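Local coordinates for putative diflavin flavoprotein A 3 (Nostoc sp., PDB 3FNI), which probably transfers electrons from NADH to oxygen, reducing it to water, the chain here being its flavodoxin-like domain, at residues 23-26 against 27-31; 78-81 against 82-86. All coordinates share one frame; numbering follows the deposited sequence.

Contact 1: 23-26 against 27-31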
ATOM      1  N   GLN A  23      -3.092   4.386   8.846  1.00  7.59           N
ATOM      2  CA  GLN A  23      -4.263   5.194   9.137  1.00 12.01           C
ATOM      3  C   GLN A  23      -4.119   6.629   8.622  1.00 11.37           C
ATOM      4  O   GLN A  23      -5.076   7.208   8.114  1.00 17.57           O
ATOM      5  CB  GLN A  23      -4.546   5.213  10.640  1.00 12.16           C
ATOM      6  CG  GLN A  23      -5.814   5.968  10.988  1.00 11.55           C
ATOM      7  CD  GLN A  23      -7.019   5.417  10.243  1.00 22.03           C
ATOM      8  OE1 GLN A  23      -7.766   6.161   9.606  1.00 26.54           O
ATOM      9  NE2 GLN A  23      -7.210   4.106  10.319  1.00 23.40           N
ATOM     10  N   ALA A  24      -2.924   7.193   8.753  1.00 16.73           N
ATOM     11  CA  ALA A  24      -2.657   8.554   8.304  1.00 18.72           C
ATOM     12  C   ALA A  24      -2.790   8.631   6.789  1.00 18.35           C
ATOM     13  O   ALA A  24      -3.411   9.550   6.255  1.00 17.74           O
ATOM     14  CB  ALA A  24      -1.246   8.981   8.738  1.00 20.38           C
ATOM     15  N   ILE A  25      -2.187   7.664   6.102  1.00 25.01           N
ATOM     16  CA  ILE A  25      -2.243   7.597   4.647  1.00 19.37           C
ATOM     17  C   ILE A  25      -3.703   7.455   4.232  1.00 23.22           C
ATOM     18  O   ILE A  25      -4.184   8.148   3.332  1.00 20.08           O
ATOM     19  CB  ILE A  25      -1.443   6.384   4.120  1.00 22.73           C
ATOM     20  CG1 ILE A  25       0.009   6.486   4.605  1.00 21.48           C
ATOM     21  CG2 ILE A  25      -1.495   6.335   2.594  1.00 15.53           C
ATOM     22  CD1 ILE A  25       0.840   5.257   4.349  1.00 24.85           C
ATOM     23  N   ILE A  26      -4.423   6.564   4.899  1.00 18.98           N
ATOM     24  CA  ILE A  26      -5.823   6.372   4.554  1.00 19.80           C
ATOM     25  C   ILE A  26      -6.622   7.673   4.700  1.00 21.54           C
ATOM     26  O   ILE A  26      -7.460   7.971   3.851  1.00 12.89           O
ATOM     27  CB  ILE A  26      -6.459   5.268   5.414  1.00 15.00           C
ATOM     28  CG1 ILE A  26      -5.813   3.921   5.069  1.00 17.99           C
ATOM     29  CG2 ILE A  26      -7.943   5.214   5.172  1.00 10.34           C
ATOM     30  CD1 ILE A  26      -6.278   2.770   5.936  1.00  5.02           C
ATOM     31  N   ASN A  27      -6.359   8.430   5.774  1.00 16.66           N
ATOM     32  CA  ASN A  27      -7.042   9.704   6.035  1.00 15.12           C
ATOM     33  C   ASN A  27      -6.813  10.695   4.892  1.00 19.91           C
ATOM     34  O   ASN A  27      -7.698  11.488   4.543  1.00 14.96           O
ATOM     35  CB  ASN A  27      -6.553  10.321   7.350  1.00 13.54           C
ATOM     36  CG  ASN A  27      -7.036   9.560   8.582  1.00 14.93           C
ATOM     37  OD1 ASN A  27      -6.526   9.765   9.684  1.00 20.75           O
ATOM     38  ND2 ASN A  27      -8.019   8.687   8.402  1.00 14.15           N
ATOM     39  N   GLY A  28      -5.613  10.648   4.322  1.00 10.05           N
ATOM     40  CA  GLY A  28      -5.287  11.510   3.209  1.00 16.11           C
ATOM     41  C   GLY A  28      -6.055  11.059   1.980  1.00 20.15           C
ATOM     42  O   GLY A  28      -6.475  11.882   1.163  1.00 18.93           O
ATOM     43  N   ILE A  29      -6.241   9.746   1.849  1.00 16.38           N
ATOM     44  CA  ILE A  29      -6.977   9.181   0.716  1.00 21.70           C
ATOM     45  C   ILE A  29      -8.440   9.583   0.812  1.00 19.90           C
ATOM     46  O   ILE A  29      -9.052  10.004  -0.170  1.00 23.45           O
ATOM     47  CB  ILE A  29      -6.906   7.631   0.694  1.00 16.56           C
ATOM     48  CG1 ILE A  29      -5.480   7.176   0.394  1.00 16.48           C
ATOM     49  CG2 ILE A  29      -7.867   7.072  -0.364  1.00 14.94           C
ATOM     50  CD1 ILE A  29      -5.283   5.686   0.506  1.00 13.58           C
ATOM     51  N   THR A  30      -8.980   9.436   2.015  1.00 19.86           N
ATOM     52  CA  THR A  30     -10.364   9.763   2.322  1.00 18.11           C
ATOM     53  C   THR A  30     -10.741  11.181   1.909  1.00 13.40           C
ATOM     54  O   THR A  30     -11.850  11.417   1.440  1.00 16.99           O
ATOM     55  CB  THR A  30     -10.618   9.616   3.833  1.00 27.20           C
ATOM     56  OG1 THR A  30     -10.347   8.268   4.225  1.00 29.70           O
ATOM     57  CG2 THR A  30     -12.053   9.973   4.182  1.00 37.31           C
ATOM     58  N   LYS A  31      -9.823  12.121   2.096  1.00 16.81           N
ATOM     59  CA  LYS A  31     -10.083  13.513   1.745  1.00 25.13           C
ATOM     60  C   LYS A  31     -10.496  13.680   0.291  1.00 26.00           C
ATOM     61  O   LYS A  31     -11.285  14.561  -0.032  1.00 32.05           O
ATOM     62  CB  LYS A  31      -8.845  14.376   1.983  1.00 20.06           C
ATOM     63  CG  LYS A  31      -8.470  14.585   3.425  1.00 23.53           C
ATOM     64  CD  LYS A  31      -7.323  15.586   3.540  1.00 28.13           C
ATOM     65  CE  LYS A  31      -6.825  15.670   4.979  1.00 36.57           C
ATOM     66  NZ  LYS A  31      -5.692  16.630   5.159  1.00 41.82           N
TER
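Ile25 and Ile29 sit one turn apart on helix 18-31, the connecting helix of a right-handed beta-alpha-beta crossover in the flavodoxin-like fold, and their side chains meet at CG2 of Ile25 and CD1 of Ile29, 4.4 Å apart. Followed outward, Ile29 starts with CB 3.2 Å from Ile26 O; CG1 then rises past Ile25 O, and CD1 comes over the same oxygen while also nearing Ile26 CA. Its first torsion turns CG1 opposite its own carbonyl carbon (chi1 -68°), which sends the longer branch back along the helix to Ile25. With an alanine here, CG1 and CD1 are gone, which is likely to open a gap beside Ile25 CG2 and to lose the packing on Ile7 of strand 6-11. Ile26 faces Val9 of that strand and Val36 and Val38 of strand 35-40, whereas Ala24 and Ile25 rest on Cys136 of helix 130-152. On the exposed side, Asn27 ND2 reaches Gln23 OE1 at 2.8 Å, a weak bond, far from straight; the two amide planes are turned 52° apart. Ile26 O is gripped twice by Thr30: the backbone N arrives at 2.8 Å nearly in line with the carbonyl bond, whereas OG1 donates from 2.9 Å, standing 45° out of the carbonyl plane.

Contact 2: 78-81 against 82-86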
ATOM      1  N   SER A  78       3.430 -12.573  -2.881  1.00 23.61           N
ATOM      2  CA  SER A  78       3.620 -13.115  -4.229  1.00 21.71           C
ATOM      3  C   SER A  78       2.331 -13.003  -5.029  1.00 19.16           C
ATOM      4  O   SER A  78       2.345 -12.748  -6.232  1.00 17.53           O
ATOM      5  CB  SER A  78       4.010 -14.595  -4.170  1.00 21.31           C
ATOM      6  OG  SER A  78       5.280 -14.769  -3.583  1.00 43.84           O
ATOM      7  N   THR A  79       1.215 -13.213  -4.344  1.00 28.14           N
ATOM      8  CA  THR A  79      -0.090 -13.153  -4.981  1.00 24.46           C
ATOM      9  C   THR A  79      -0.384 -11.736  -5.463  1.00 20.68           C
ATOM     10  O   THR A  79      -0.950 -11.546  -6.538  1.00 19.92           O
ATOM     11  CB  THR A  79      -1.186 -13.606  -4.006  1.00 22.59           C
ATOM     12  OG1 THR A  79      -0.803 -14.854  -3.413  1.00 27.93           O
ATOM     13  CG2 THR A  79      -2.506 -13.787  -4.726  1.00 15.59           C
ATOM     14  N   ILE A  80       0.008 -10.746  -4.668  1.00 18.40           N
ATOM     15  CA  ILE A  80      -0.228  -9.352  -5.030  1.00 19.33           C
ATOM     16  C   ILE A  80       0.628  -8.971  -6.239  1.00 21.90           C
ATOM     17  O   ILE A  80       0.163  -8.277  -7.147  1.00 21.77           O
ATOM     18  CB  ILE A  80       0.092  -8.400  -3.842  1.00 26.69           C
ATOM     19  CG1 ILE A  80      -0.877  -8.661  -2.684  1.00 20.88           C
ATOM     20  CG2 ILE A  80      -0.025  -6.949  -4.286  1.00 21.72           C
ATOM     21  CD1 ILE A  80      -0.579  -7.849  -1.424  1.00 19.24           C
ATOM     22  N   LEU A  81       1.873  -9.440  -6.243  1.00 17.54           N
ATOM     23  CA  LEU A  81       2.813  -9.173  -7.326  1.00 15.37           C
ATOM     24  C   LEU A  81       2.344  -9.781  -8.642  1.00 20.52           C
ATOM     25  O   LEU A  81       2.683  -9.290  -9.719  1.00 20.81           O
ATOM     26  CB  LEU A  81       4.197  -9.719  -6.970  1.00 18.57           C
ATOM     27  CG  LEU A  81       4.974  -8.954  -5.891  1.00 30.55           C
ATOM     28  CD1 LEU A  81       6.209  -9.746  -5.484  1.00 20.04           C
ATOM     29  CD2 LEU A  81       5.354  -7.577  -6.413  1.00 22.63           C
ATOM     30  N   GLY A  82       1.570 -10.856  -8.556  1.00 22.55           N
ATOM     31  CA  GLY A  82       1.069 -11.481  -9.760  1.00 18.03           C
ATOM     32  C   GLY A  82      -0.349 -11.060 -10.082  1.00 19.24           C
ATOM     33  O   GLY A  82      -0.873 -11.438 -11.126  1.00 27.35           O
ATOM     34  N   SER A  83      -0.971 -10.270  -9.210  1.00 19.13           N
ATOM     35  CA  SER A  83      -2.358  -9.847  -9.427  1.00 15.86           C
ATOM     36  C   SER A  83      -2.495  -8.390  -9.813  1.00 17.05           C
ATOM     37  O   SER A  83      -3.582  -7.916 -10.158  1.00 13.39           O
ATOM     38  CB  SER A  83      -3.177 -10.101  -8.171  1.00 18.14           C
ATOM     39  OG  SER A  83      -3.174 -11.476  -7.843  1.00 29.71           O
ATOM     40  N   VAL A  84      -1.372  -7.694  -9.745  1.00 18.27           N
ATOM     41  CA  VAL A  84      -1.299  -6.282 -10.060  1.00 22.90           C
ATOM     42  C   VAL A  84      -1.155  -6.075 -11.561  1.00 20.68           C
ATOM     43  O   VAL A  84      -0.792  -7.000 -12.286  1.00 20.21           O
ATOM     44  CB  VAL A  84      -0.099  -5.663  -9.316  1.00 22.58           C
ATOM     45  CG1 VAL A  84       0.271  -4.336  -9.902  1.00 37.71           C
ATOM     46  CG2 VAL A  84      -0.445  -5.502  -7.852  1.00 32.56           C
ATOM     47  N   ASN A  85      -1.464  -4.867 -12.021  1.00 18.06           N
ATOM     48  CA  ASN A  85      -1.331  -4.536 -13.431  1.00 15.57           C
ATOM     49  C   ASN A  85      -0.617  -3.189 -13.584  1.00 14.93           C
ATOM     50  O   ASN A  85      -0.615  -2.365 -12.669  1.00  6.64           O
ATOM     51  CB  ASN A  85      -2.705  -4.563 -14.138  1.00 11.75           C
ATOM     52  CG  ASN A  85      -3.562  -3.343 -13.850  1.00 14.49           C
ATOM     53  OD1 ASN A  85      -3.326  -2.266 -14.391  1.00 23.93           O
ATOM     54  ND2 ASN A  85      -4.573  -3.513 -13.004  1.00 12.96           N
ATOM     55  N   GLU A  86       0.018  -3.001 -14.736  1.00 14.96           N
ATOM     56  CA  GLU A  86       0.789  -1.803 -15.047  1.00 16.75           C
ATOM     57  C   GLU A  86       0.045  -0.470 -15.028  1.00 19.67           C
ATOM     58  O   GLU A  86       0.679   0.585 -14.942  1.00 19.23           O
ATOM     59  CB  GLU A  86       1.454  -1.970 -16.416  1.00 13.67           C
ATOM     60  CG  GLU A  86       0.474  -2.340 -17.517  1.00 26.92           C
ATOM     61  CD  GLU A  86       1.015  -2.088 -18.910  1.00 23.25           C
ATOM     62  OE1 GLU A  86       2.068  -2.654 -19.263  1.00 42.73           O
ATOM     63  OE2 GLU A  86       0.379  -1.321 -19.659  1.00 42.26           O
TER
HETATM   64  O   HOH W   1       1.177  -8.395 -12.336  1.00 19.72           O
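The C-terminal end of helix 70-83, where the chain leaves a beta-alpha-beta unit's helix for the loop to strand 89-93, is closed by bonds from Gly82, Ser83 and Val84 to the preceding turn. Ser83 bends its hydroxyl back on the helix: OG donates to Thr79 O at 2.6 Å, tilted 32° from the carbonyl plane. With OG opposite its own carbonyl carbon (chi1 -60°), the hydroxyl lies beside the backbone N and close to this acceptor one turn back. Thr79 CG2 stands 3.9 Å from Ser83 OG, while Thr79 OG1 is hydrogen-bonded to Gly75 O. The backbone bonds thin out here. Gly82 N is shared weakly between Ser78 O and Thr79 O; Ser83 N donates to Ile80 O at 3.1 Å, and Val84 N adds a weak bond to that oxygen. Val84 CG2 lies 3.9 Å from Ile80 CG2, the two side chains crossing at a slant, though its 2.9 Å approach to Ile80 O makes the placing of Val84 CG2 doubtful. Around this end, Val84 also touches Val54 of helix 47-55 and Leu115, Ile80 meets Leu41, and Leu81 packs on Lys109 and Phe110 of helix 103-112. The helix and the loop it gives way to form the return half of the beta-alpha-beta unit between strands 57-63 and 89-93, the repeating unit of the flavodoxin-like alternating alpha/beta fold.

From the N terminus, strand 6-11 leads into helix 18-31, whose last nine residues hold contact 1, before the chain enters strand 35-40. After helix 47-55 and strand 57-63, it reaches contact 2 at the end of helix 70-83 and continues into strand 89-93. Each contact joins residues three or four apart and closes no more than a turn of helix, so the two follow in series and neither nest nor cross. The centres of contact 1 and contact 2 lie about 23 Å apart, on opposite sides of the chain's centre, and the two do not touch. Contact 1 faces strands 6-11 and 35-40 and helix 130-152; contact 2 lies between helices 47-55 and 103-112.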